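Local coordinates for aminoglycoside phosphotransferase (Mycobacterium smegmatis, PDB 6EF6), which phosphorylates (S)-1-amino-2-propanol as the kinase of a bacterial microcompartment devoted to aminoacetone utilization, at residues A202-A207 / R310-L315. Sequence-based numbering, arbitrary orientation.
Sequences ALLTRA and RRLLLL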
loop_
_atom_site.group_PDB
_atom_site.type_symbol
_atom_site.label_atom_id
_atom_site.label_comp_id
_atom_site.label_asym_id
_atom_site.label_seq_id
_atom_site.Cartn_x
_atom_site.Cartn_y
_atom_site.Cartn_z
ATOM N N ALA A 202 -24.867 -0.670 -11.697
ATOM C CA ALA A 202 -25.754 -1.722 -11.203
ATOM C C ALA A 202 -24.970 -2.952 -10.765
ATOM O O ALA A 202 -25.173 -3.464 -9.653
ATOM C CB ALA A 202 -26.794 -2.053 -12.257
ATOM N N LEU A 203 -24.104 -3.493 -11.639
ATOM C CA LEU A 203 -23.308 -4.680 -11.288
ATOM C C LEU A 203 -22.420 -4.426 -10.091
ATOM O O LEU A 203 -22.367 -5.221 -9.151
ATOM C CB LEU A 203 -22.435 -5.096 -12.472
ATOM C CG LEU A 203 -23.114 -5.981 -13.507
ATOM C CD1 LEU A 203 -22.239 -6.099 -14.712
ATOM C CD2 LEU A 203 -23.282 -7.356 -12.915
ATOM N N LEU A 204 -21.734 -3.303 -10.091
ATOM C CA LEU A 204 -20.749 -3.009 -9.077
ATOM C C LEU A 204 -21.424 -2.709 -7.754
ATOM O O LEU A 204 -20.918 -3.064 -6.690
ATOM C CB LEU A 204 -19.790 -1.880 -9.463
ATOM C CG LEU A 204 -18.914 -2.207 -10.698
ATOM C CD1 LEU A 204 -18.235 -0.964 -11.192
ATOM C CD2 LEU A 204 -17.909 -3.268 -10.401
ATOM N N THR A 205 -22.596 -2.026 -7.750
ATOM C CA THR A 205 -23.321 -1.759 -6.508
ATOM C C THR A 205 -23.863 -3.038 -5.913
ATOM O O THR A 205 -23.791 -3.234 -4.704
ATOM C CB THR A 205 -24.463 -0.753 -6.695
ATOM O OG1 THR A 205 -23.936 0.490 -7.134
ATOM C CG2 THR A 205 -25.232 -0.501 -5.356
ATOM N N ARG A 206 -24.363 -3.969 -6.734
ATOM C CA ARG A 206 -24.881 -5.209 -6.164
ATOM C C ARG A 206 -23.771 -5.994 -5.503
ATOM O O ARG A 206 -23.950 -6.527 -4.412
ATOM C CB ARG A 206 -25.537 -6.007 -7.292
ATOM C CG ARG A 206 -26.437 -7.150 -6.804
ATOM C CD ARG A 206 -27.650 -6.566 -6.078
ATOM N NE ARG A 206 -28.710 -7.545 -5.811
ATOM C CZ ARG A 206 -29.439 -7.572 -4.695
ATOM N NH1 ARG A 206 -29.257 -6.657 -3.751
ATOM N NH2 ARG A 206 -30.398 -8.484 -4.526
ATOM N N ALA A 207 -22.611 -6.078 -6.160
ATOM C CA ALA A 207 -21.471 -6.787 -5.596
ATOM C C ALA A 207 -20.931 -6.048 -4.390
ATOM O O ALA A 207 -20.608 -6.693 -3.371
ATOM C CB ALA A 207 -20.380 -6.975 -6.659
ATOM N N ARG A 310 -10.338 -4.067 -2.834
ATOM C CA ARG A 310 -9.209 -3.335 -3.446
ATOM C C ARG A 310 -9.562 -2.842 -4.853
ATOM O O ARG A 310 -9.193 -1.727 -5.226
ATOM C CB ARG A 310 -7.962 -4.244 -3.487
ATOM C CG ARG A 310 -6.744 -3.592 -4.053
ATOM C CD ARG A 310 -6.302 -2.391 -3.213
ATOM N NE ARG A 310 -4.928 -1.980 -3.515
ATOM C CZ ARG A 310 -4.220 -1.055 -2.911
ATOM N NH1 ARG A 310 -4.813 -0.315 -1.959
ATOM N NH2 ARG A 310 -2.956 -0.791 -3.259
ATOM N N ARG A 311 -10.228 -3.693 -5.638
ATOM C CA ARG A 311 -10.618 -3.312 -6.988
ATOM C C ARG A 311 -11.457 -2.048 -7.001
ATOM O O ARG A 311 -11.212 -1.140 -7.788
ATOM C CB ARG A 311 -11.398 -4.434 -7.620
ATOM C CG ARG A 311 -11.683 -4.249 -9.117
ATOM C CD ARG A 311 -10.426 -4.477 -9.971
ATOM N NE ARG A 311 -10.693 -4.271 -11.394
ATOM C CZ ARG A 311 -9.925 -4.679 -12.395
ATOM N NH1 ARG A 311 -8.831 -5.382 -12.116
ATOM N NH2 ARG A 311 -10.262 -4.452 -13.630
ATOM N N LEU A 312 -12.480 -1.958 -6.130
ATOM C CA LEU A 312 -13.330 -0.767 -6.097
ATOM C C LEU A 312 -12.537 0.437 -5.655
ATOM O O LEU A 312 -12.733 1.528 -6.162
ATOM C CB LEU A 312 -14.553 -0.984 -5.204
ATOM C CG LEU A 312 -15.571 -2.002 -5.690
ATOM C CD1 LEU A 312 -16.714 -2.115 -4.632
ATOM C CD2 LEU A 312 -16.122 -1.558 -7.012
ATOM N N LEU A 313 -11.683 0.259 -4.636
ATOM C CA LEU A 313 -10.840 1.348 -4.204
ATOM C C LEU A 313 -9.959 1.893 -5.313
ATOM O O LEU A 313 -9.764 3.102 -5.422
ATOM C CB LEU A 313 -10.017 0.962 -2.991
ATOM C CG LEU A 313 -10.728 1.016 -1.667
ATOM C CD1 LEU A 313 -9.983 0.182 -0.635
ATOM C CD2 LEU A 313 -10.938 2.465 -1.166
ATOM N N LEU A 314 -9.319 0.993 -6.066
ATOM C CA LEU A 314 -8.452 1.429 -7.155
ATOM C C LEU A 314 -9.218 2.029 -8.316
ATOM O O LEU A 314 -8.705 2.915 -8.998
ATOM C CB LEU A 314 -7.541 0.282 -7.607
ATOM C CG LEU A 314 -6.518 -0.166 -6.560
ATOM C CD1 LEU A 314 -5.734 -1.343 -7.123
ATOM C CD2 LEU A 314 -5.606 0.954 -6.143
ATOM N N LEU A 315 -10.452 1.585 -8.536
ATOM C CA LEU A 315 -11.299 2.241 -9.529
ATOM C C LEU A 315 -11.646 3.674 -9.100
ATOM O O LEU A 315 -11.565 4.591 -9.902
ATOM C CB LEU A 315 -12.561 1.391 -9.691
ATOM C CG LEU A 315 -13.608 1.877 -10.696
ATOM C CD1 LEU A 315 -13.053 2.081 -12.106
ATOM C CD2 LEU A 315 -14.770 0.876 -10.749
#
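L204 reaches across to L312 and L315 with its two methyl branches, one for each partner, a compact example of helix packing in which three leucines make the whole contact between 202-207 and 310-315. All three are buried, the surface lost between the segments is just 120 Å², and no hydrogen bond joins them.

The apolar contacts differ in manner. L204 and L315 approach tip to tip, CD1 of L204 lying 3.9 Å from CD2 of L315. L204 and L312 instead run past each other in opposite directions, and CD2 of L204 comes to 4.2 Å from CD2 of L312. The CA atoms of L204 and L312, the nearest pair across the segments, are 8.3 Å apart, a spacing filled by side chains. Torsions help set this pattern: L312 keeps CG opposite its carbonyl carbon (chi1 -67°), whereas L315, nearly one helical turn on, swings CG opposite its backbone N (chi1 -180°), which brings its CD2 methyl to L204. F308, earlier on helix 303-320, adds contacts to L204 and A207; from helix 325-347, A342 packs on A207 and S338 touches L204 while its OG hydrogen-bonds R311 NE.

The polar side-chain bonds of 310-315 are made by R310 and R311, which point in different directions and take no part in the leucine contact. R311 forms a salt bridge with E273 and a cation-pi contact with Y334, while R310 pairs with D231, a residue of a sodium site, and touches the bound (2R)-1-methoxypropan-2-amine. The CD2 methyl of L314 sits 4.0 Å above the centre of the R310 guanidinium plane, covering one face of it.

Helix 303-320 thus packs leucines against helix 198-218 while R310 faces the ligand pocket, as a buried helix in the helical C-terminal lobe of the aminoglycoside phosphotransferase-like kinase fold.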